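Local coordinates for protein Non-reducing end beta-L-arabinofuranosidase (PDB 5MQO) that probably hydrolyses a glycosidic linkage in complex plant pectin, acting as an aceric acidase of family GH127 in the gut bacterium Bacteroides thetaiotaomicron, at residues G101-W106 with D127-C132; D269-V274 with D279-R284; T490-W495 with E500-Q505. One frame throughout, in Å; residues are numbered along the deposited sequence.

Contact 1. Residues G101-W106 with D127-C132; sequences GDMYKW and DNFIAC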
# COMPACT_ATOMS: atom_id res chain seq x y z
N GLY A 101 -6.86 20.05 4.56
CA GLY A 101 -5.86 18.96 4.66
C GLY A 101 -6.14 17.77 3.72
O GLY A 101 -5.25 17.24 3.02
N ASP A 102 -7.40 17.33 3.75
CA ASP A 102 -7.95 16.39 2.77
C ASP A 102 -7.75 16.90 1.35
O ASP A 102 -7.32 16.15 0.49
CB ASP A 102 -9.46 16.18 3.04
CG ASP A 102 -9.73 15.26 4.23
OD1 ASP A 102 -8.76 14.79 4.88
OD2 ASP A 102 -10.93 14.97 4.48
N MET A 103 -8.04 18.18 1.14
CA MET A 103 -7.94 18.83 -0.16
C MET A 103 -6.55 18.85 -0.74
O MET A 103 -6.40 18.81 -1.96
CB MET A 103 -8.39 20.28 -0.05
CG MET A 103 -9.88 20.43 0.21
SD MET A 103 -10.51 22.02 -0.35
CE MET A 103 -9.37 23.16 0.47
N TYR A 104 -5.54 18.97 0.12
CA TYR A 104 -4.14 18.92 -0.31
C TYR A 104 -3.77 17.53 -0.79
O TYR A 104 -2.92 17.41 -1.63
CB TYR A 104 -3.18 19.30 0.83
CG TYR A 104 -3.35 20.70 1.38
CD1 TYR A 104 -3.39 21.81 0.54
CD2 TYR A 104 -3.44 20.92 2.75
CE1 TYR A 104 -3.53 23.10 1.06
CE2 TYR A 104 -3.58 22.20 3.27
CZ TYR A 104 -3.62 23.29 2.43
OH TYR A 104 -3.77 24.55 2.96
N LYS A 105 -4.37 16.50 -0.20
CA LYS A 105 -4.18 15.11 -0.66
C LYS A 105 -4.87 14.91 -1.99
O LYS A 105 -4.28 14.36 -2.88
CB LYS A 105 -4.63 14.06 0.38
CG LYS A 105 -3.62 13.89 1.52
CD LYS A 105 -4.05 12.89 2.58
CE LYS A 105 -5.05 13.49 3.56
NZ LYS A 105 -5.39 12.57 4.69
N TRP A 106 -6.12 15.36 -2.10
CA TRP A 106 -6.90 15.33 -3.34
C TRP A 106 -6.08 15.95 -4.48
O TRP A 106 -5.86 15.32 -5.52
CB TRP A 106 -8.23 16.09 -3.16
CG TRP A 106 -9.08 16.24 -4.44
CD1 TRP A 106 -9.94 15.32 -4.96
CD2 TRP A 106 -9.14 17.37 -5.32
NE1 TRP A 106 -10.52 15.79 -6.10
CE2 TRP A 106 -10.06 17.05 -6.35
CE3 TRP A 106 -8.50 18.62 -5.34
CZ2 TRP A 106 -10.36 17.94 -7.40
CZ3 TRP A 106 -8.81 19.51 -6.39
CH2 TRP A 106 -9.73 19.15 -7.41
N ASP A 127 -4.11 25.46 -10.88
CA ASP A 127 -3.78 26.89 -10.76
C ASP A 127 -4.80 27.69 -9.98
O ASP A 127 -4.43 28.64 -9.29
CB ASP A 127 -3.61 27.53 -12.14
CG ASP A 127 -2.25 27.24 -12.78
OD1 ASP A 127 -1.33 26.71 -12.11
OD2 ASP A 127 -2.12 27.58 -13.96
N ASN A 128 -6.08 27.32 -10.08
CA ASN A 128 -7.11 27.92 -9.23
C ASN A 128 -7.05 27.48 -7.76
O ASN A 128 -7.22 28.29 -6.86
CB ASN A 128 -8.52 27.70 -9.79
CG ASN A 128 -8.85 28.69 -10.90
OD1 ASN A 128 -8.62 29.90 -10.74
ND2 ASN A 128 -9.36 28.19 -12.02
N PHE A 129 -6.81 26.20 -7.52
CA PHE A 129 -6.66 25.72 -6.15
C PHE A 129 -5.49 26.41 -5.47
O PHE A 129 -5.61 26.92 -4.35
CB PHE A 129 -6.46 24.20 -6.12
CG PHE A 129 -6.39 23.64 -4.74
CD1 PHE A 129 -7.55 23.38 -4.02
CD2 PHE A 129 -5.16 23.39 -4.14
CE1 PHE A 129 -7.48 22.87 -2.73
CE2 PHE A 129 -5.09 22.89 -2.85
CZ PHE A 129 -6.25 22.63 -2.14
N ILE A 130 -4.37 26.45 -6.19
CA ILE A 130 -3.13 27.08 -5.73
C ILE A 130 -3.29 28.59 -5.45
O ILE A 130 -2.82 29.08 -4.42
CB ILE A 130 -2.01 26.82 -6.77
CG1 ILE A 130 -1.68 25.33 -6.82
CG2 ILE A 130 -0.76 27.62 -6.45
CD1 ILE A 130 -1.03 24.89 -8.12
N ALA A 131 -3.94 29.33 -6.35
CA ALA A 131 -4.22 30.76 -6.13
C ALA A 131 -4.91 31.06 -4.80
O ALA A 131 -4.56 32.03 -4.13
CB ALA A 131 -5.06 31.31 -7.27
N CYS A 132 -5.89 30.23 -4.42
CA CYS A 132 -6.59 30.35 -3.14
C CYS A 132 -5.68 30.05 -1.96
O CYS A 132 -5.75 30.71 -0.93
CB CYS A 132 -7.78 29.40 -3.05
SG CYS A 132 -9.05 29.65 -4.29

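Contact 2. Residues D269-V274 with D279-R284; sequences DIRGMV and DDNQDR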
# COMPACT_ATOMS: atom_id res chain seq x y z
N ASP A 269 14.76 11.49 17.41
CA ASP A 269 15.46 11.58 18.69
C ASP A 269 14.56 11.94 19.88
O ASP A 269 14.82 11.50 20.98
CB ASP A 269 16.63 12.58 18.60
CG ASP A 269 17.80 12.03 17.78
OD1 ASP A 269 17.74 10.88 17.29
OD2 ASP A 269 18.77 12.77 17.65
N ILE A 270 13.54 12.76 19.66
CA ILE A 270 12.62 13.17 20.70
C ILE A 270 11.73 12.01 21.16
O ILE A 270 11.45 11.91 22.34
CB ILE A 270 11.78 14.37 20.25
CG1 ILE A 270 12.52 15.66 20.58
CG2 ILE A 270 10.41 14.41 20.95
CD1 ILE A 270 11.88 16.91 19.99
N ARG A 271 11.26 11.16 20.26
CA ARG A 271 10.33 10.12 20.66
C ARG A 271 10.79 9.51 21.94
O ARG A 271 11.90 9.01 22.02
CB ARG A 271 10.26 8.98 19.67
CG ARG A 271 9.63 9.37 18.40
CD ARG A 271 9.08 8.19 17.64
NE ARG A 271 7.92 8.73 16.95
CZ ARG A 271 6.67 8.58 17.35
NH1 ARG A 271 6.37 7.81 18.39
NH2 ARG A 271 5.71 9.16 16.66
N GLY A 272 9.91 9.52 22.94
CA GLY A 272 10.17 8.84 24.19
C GLY A 272 11.05 9.59 25.15
O GLY A 272 11.53 9.01 26.09
N MET A 273 11.25 10.89 24.93
CA MET A 273 11.98 11.75 25.85
C MET A 273 10.92 12.66 26.49
O MET A 273 11.04 13.87 26.54
CB MET A 273 13.08 12.51 25.10
CG MET A 273 14.01 11.64 24.24
SD MET A 273 15.06 10.40 25.07
CE MET A 273 16.46 11.39 25.57
N VAL A 274 9.87 12.02 26.98
CA VAL A 274 8.69 12.72 27.48
C VAL A 274 8.10 11.86 28.57
O VAL A 274 8.28 10.64 28.57
CB VAL A 274 7.69 13.04 26.32
CG1 VAL A 274 6.22 13.09 26.76
CG2 VAL A 274 8.08 14.34 25.61
N ASP A 279 2.54 3.23 24.15
CA ASP A 279 2.71 2.25 23.07
C ASP A 279 1.84 2.67 21.87
O ASP A 279 2.26 2.63 20.74
CB ASP A 279 2.32 0.84 23.56
CG ASP A 279 3.25 0.29 24.64
OD1 ASP A 279 4.35 0.89 24.84
OD2 ASP A 279 2.87 -0.75 25.27
N ASP A 280 0.64 3.11 22.17
CA ASP A 280 -0.34 3.50 21.17
C ASP A 280 0.17 4.59 20.26
O ASP A 280 -0.09 4.54 19.07
CB ASP A 280 -1.63 3.93 21.87
CG ASP A 280 -2.81 3.90 20.96
OD1 ASP A 280 -2.98 2.96 20.13
OD2 ASP A 280 -3.62 4.83 21.10
N ASN A 281 0.94 5.55 20.79
CA ASN A 281 1.67 6.52 19.95
C ASN A 281 3.17 6.18 19.73
O ASN A 281 3.97 7.08 19.40
CB ASN A 281 1.50 7.95 20.48
CG ASN A 281 2.04 9.00 19.51
OD1 ASN A 281 1.82 8.94 18.28
ND2 ASN A 281 2.80 9.97 20.05
N GLN A 282 3.53 4.90 19.85
CA GLN A 282 4.92 4.41 19.70
C GLN A 282 5.95 5.35 20.38
O GLN A 282 7.01 5.62 19.80
CB GLN A 282 5.28 4.24 18.22
CG GLN A 282 4.36 3.39 17.37
CD GLN A 282 2.97 3.98 17.15
OE1 GLN A 282 2.82 5.18 16.88
NE2 GLN A 282 1.94 3.14 17.29
N ASP A 283 5.63 5.87 21.57
CA ASP A 283 6.52 6.83 22.24
C ASP A 283 6.62 6.64 23.76
O ASP A 283 6.92 7.61 24.46
CB ASP A 283 6.20 8.31 21.81
CG ASP A 283 4.94 8.92 22.47
OD1 ASP A 283 4.15 8.21 23.15
OD2 ASP A 283 4.72 10.16 22.29
N ARG A 284 6.39 5.42 24.25
CA ARG A 284 6.60 5.08 25.67
C ARG A 284 8.10 5.08 25.94
O ARG A 284 8.55 5.61 26.96
CB ARG A 284 6.00 3.71 26.06
CG ARG A 284 5.95 3.46 27.57
CD ARG A 284 6.11 1.99 27.98
NE ARG A 284 4.90 1.18 27.75
CZ ARG A 284 3.96 0.88 28.66
NH1 ARG A 284 4.04 1.33 29.89
NH2 ARG A 284 2.91 0.12 28.33

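Contact 3. Residues T490-W495 with E500-Q505; sequences TLTTNW and ELALVQ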
# COMPACT_ATOMS: atom_id res chain seq x y z
N THR A 490 3.69 1.96 -20.57
CA THR A 490 4.91 2.55 -21.14
C THR A 490 5.82 3.12 -20.05
O THR A 490 5.34 3.64 -19.05
CB THR A 490 4.60 3.69 -22.12
OG1 THR A 490 3.88 4.72 -21.44
CG2 THR A 490 3.80 3.20 -23.30
N LEU A 491 7.13 3.02 -20.25
CA LEU A 491 8.12 3.76 -19.49
C LEU A 491 9.05 4.50 -20.44
O LEU A 491 9.67 3.87 -21.29
CB LEU A 491 8.96 2.80 -18.66
CG LEU A 491 10.29 3.32 -18.08
CD1 LEU A 491 10.06 4.52 -17.18
CD2 LEU A 491 10.96 2.20 -17.33
N THR A 492 9.15 5.83 -20.26
CA THR A 492 10.17 6.67 -20.90
C THR A 492 10.93 7.47 -19.83
O THR A 492 10.42 8.45 -19.28
CB THR A 492 9.58 7.61 -21.96
OG1 THR A 492 8.79 8.60 -21.33
CG2 THR A 492 8.65 6.85 -22.93
N THR A 493 12.13 7.01 -19.51
CA THR A 493 13.07 7.75 -18.68
C THR A 493 14.18 8.28 -19.56
O THR A 493 14.27 7.95 -20.74
CB THR A 493 13.70 6.87 -17.58
OG1 THR A 493 14.49 7.69 -16.72
CG2 THR A 493 14.62 5.76 -18.16
N ASN A 494 15.03 9.11 -18.97
CA ASN A 494 16.32 9.48 -19.54
C ASN A 494 17.33 8.64 -18.78
O ASN A 494 17.27 8.60 -17.56
CB ASN A 494 16.61 10.98 -19.35
CG ASN A 494 17.63 11.50 -20.34
OD1 ASN A 494 18.81 11.12 -20.31
ND2 ASN A 494 17.19 12.37 -21.24
N TRP A 495 18.23 7.97 -19.50
CA TRP A 495 19.17 7.06 -18.85
C TRP A 495 20.59 7.64 -18.71
O TRP A 495 21.43 7.47 -19.57
CB TRP A 495 19.17 5.67 -19.51
CG TRP A 495 19.76 4.66 -18.57
CD1 TRP A 495 19.23 4.22 -17.34
CD2 TRP A 495 21.01 4.02 -18.72
NE1 TRP A 495 20.10 3.33 -16.75
CE2 TRP A 495 21.20 3.19 -17.57
CE3 TRP A 495 22.01 4.07 -19.71
CZ2 TRP A 495 22.35 2.40 -17.40
CZ3 TRP A 495 23.16 3.28 -19.55
CH2 TRP A 495 23.32 2.46 -18.41
N GLU A 500 17.08 9.37 -24.17
CA GLU A 500 15.86 8.64 -23.83
C GLU A 500 16.08 7.15 -23.87
O GLU A 500 16.83 6.63 -24.68
CB GLU A 500 14.72 8.94 -24.81
CG GLU A 500 13.74 10.01 -24.36
CD GLU A 500 12.39 9.94 -25.09
OE1 GLU A 500 12.13 8.96 -25.85
OE2 GLU A 500 11.59 10.89 -24.88
N LEU A 501 15.40 6.47 -22.96
CA LEU A 501 15.23 5.04 -23.02
C LEU A 501 13.75 4.88 -22.84
O LEU A 501 13.19 5.37 -21.87
CB LEU A 501 15.99 4.36 -21.90
CG LEU A 501 16.12 2.84 -21.99
CD1 LEU A 501 17.26 2.37 -21.09
CD2 LEU A 501 14.81 2.15 -21.64
N ALA A 502 13.09 4.24 -23.80
CA ALA A 502 11.65 4.02 -23.71
C ALA A 502 11.38 2.55 -23.83
O ALA A 502 12.02 1.89 -24.64
CB ALA A 502 10.93 4.78 -24.79
N LEU A 503 10.47 2.02 -23.04
CA LEU A 503 10.07 0.64 -23.24
C LEU A 503 8.56 0.44 -23.09
O LEU A 503 7.84 1.30 -22.60
CB LEU A 503 10.91 -0.31 -22.37
CG LEU A 503 10.92 -0.13 -20.85
CD1 LEU A 503 9.68 -0.74 -20.18
CD2 LEU A 503 12.17 -0.76 -20.26
N VAL A 504 8.10 -0.69 -23.59
CA VAL A 504 6.69 -1.03 -23.59
C VAL A 504 6.53 -2.39 -22.92
O VAL A 504 7.19 -3.37 -23.30
CB VAL A 504 6.11 -1.07 -25.01
CG1 VAL A 504 4.59 -1.18 -24.96
CG2 VAL A 504 6.50 0.19 -25.75
N GLN A 505 5.64 -2.44 -21.92
CA GLN A 505 5.38 -3.63 -21.15
C GLN A 505 4.01 -4.13 -21.55
O GLN A 505 3.04 -3.37 -21.46
CB GLN A 505 5.41 -3.30 -19.65
CG GLN A 505 5.07 -4.50 -18.75
CD GLN A 505 5.71 -4.45 -17.37
OE1 GLN A 505 6.64 -3.69 -17.12
NE2 GLN A 505 5.25 -5.26 -16.49

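Contact 1. Residues G101-W106 with D127-C132
F129 pushes the far edge of its ring between M103 and Y104, and these three side chains carry the contact between helix 102-117 and helix 120-136. The backbones stay well apart: the nearest CA atoms, those of M103 and F129, are 9.2 Å from each other, so the phenyl group has to span the gap. It does so because CG lies anti to the backbone N (chi1 -177°), which extends the ring toward the neighbouring helix.

The apolar contacts divide between the two flanks of the ring's edge, CE1 and CE2. On the first, F129 CE1 meets M103 CE at 3.7 Å and M103 CB at 3.8 Å, so the methionine touches with both its root and its terminal methyl. A bend at chi3 (-53°) brings that methyl against the CE1 edge. On the second, F129 CE2 approaches Y104 CD1 at 3.9 Å, near the plane of the phenyl ring, and the two aromatic side chains cross at about a right angle.

Sulfur adds a Met-aromatic contact. M103 SD sits 5.3 Å from the F129 ring centroid and 90° off the ring normal; it therefore meets the edge of the ring, not the pi face.

Around this apolar centre, W106 NE1 donates to L63 O, and the W106 indole stacks on W67, linking the first segment to helix 50-69. K105 NZ bonds to C457 O, while Y104 also packs on H196 and L197 of helix 192-208.

Two successive helices joined by a very short turn pack here as a helical hairpin, consistent with the (alpha/alpha)6 barrel of six-hairpin glycosidases, the clan to which this catalytic domain belongs.

Contact 2. Residues D269-V274 with D279-R284
A charged side chain capturing backbone carbonyls is the heart of this contact: R271, just past the end of helix 258-270, reaches into the loop 279-284 and holds it by N281 and Q282. NH1 does the gripping. It donates to N281 O at 2.7 Å in a fairly straight bond (162°), with the acceptor lying in the guanidinium plane and the donor in the carbonyl plane. A weak second bond from the same nitrogen runs to Q282 O, also at 2.7 Å but bent to 128°. NH2 bonds to Y245 OH, so the guanidinium group is held from more than one direction and its rotation is probably fixed.

R271 and G272 are the two central residues of a type II beta turn, I270 to M273, and G272 has the positive phi (80°) that glycine readily adopts. G272 CA then comes 3.5 Å from D283 O in a CH...O contact. D283 also lays its CB 3.5 Å from R271 NH1, but its carboxylate is engaged elsewhere: OD1 accepts from T278 N, and OD2 takes a weak bond from N281 ND2.

The loop has its own brace. R284 forms a side-on salt bridge with D279, NE to OD1 at 3.0 Å and NH2 to OD2, both nitrogens approaching from above the carboxylate plane.

Q290 NE2 is a second donor to Q282 O. R271 and Q282 both pack on L303 of helix 297-314, while D280 and R284 touch V363 and Q361 of strand 361-364.

Contact 3. Residues T490-W495 with E500-Q505
L491 and L503 face each other as a hydrogen-bonded antiparallel pair, with L491 N to L503 O at 3.0 Å and L503 N to L491 O at 2.7 Å. Two residues along, T493 and L501 repeat the pattern less evenly: L501 N to T493 O is nearly straight at 2.9 Å (178°), whereas the return bond, T493 N to L501 O, is weak and bent (133°).

Side chains pack on both faces. On one, L503 CD1 reaches L491 CB at 3.9 Å; the first torsion of L503 (58°) sets CG between its own N and carbonyl carbon, tilting the branch toward the partner strand. L501 CD1 touches W495 CB at 4.1 Å on the same side. On the other face, T492 CG2 meets A502 CB at 3.6 Å.

Further out, T493 OG1 donates to N494 O, and the W495 ring meets F529. Y474 contacts both L491 and L503, while strands 44-46 and 514-521 pair with the outer edges of this hairpin.

Backbone bonding thus sets the register, while L491, L501 and L503 are buried on one face and T492 is exposed on the other beside the buried A502, so the two faces differ in polarity only in part.

Overall arrangement
The three contacts follow one another along the chain without overlapping. Contacts 1 and 2 belong to the GH127 catalytic domain, with centres about 32 Å apart: contact 1 joins helices 102-117 and 120-136, and contact 2 ties the end of helix 258-270 to the loop before helix 297-314. Contact 3 lies in the middle domain, within an antiparallel sheet that also takes in strand 44-46 from near the chain's start. Its centre is about 31 Å from contact 1 and 44 Å from contact 2, on the opposite side of the chain's centre from the latter. Helix packing, a loop held by an arginine and strand pairing thus occur in separate regions, none touching another.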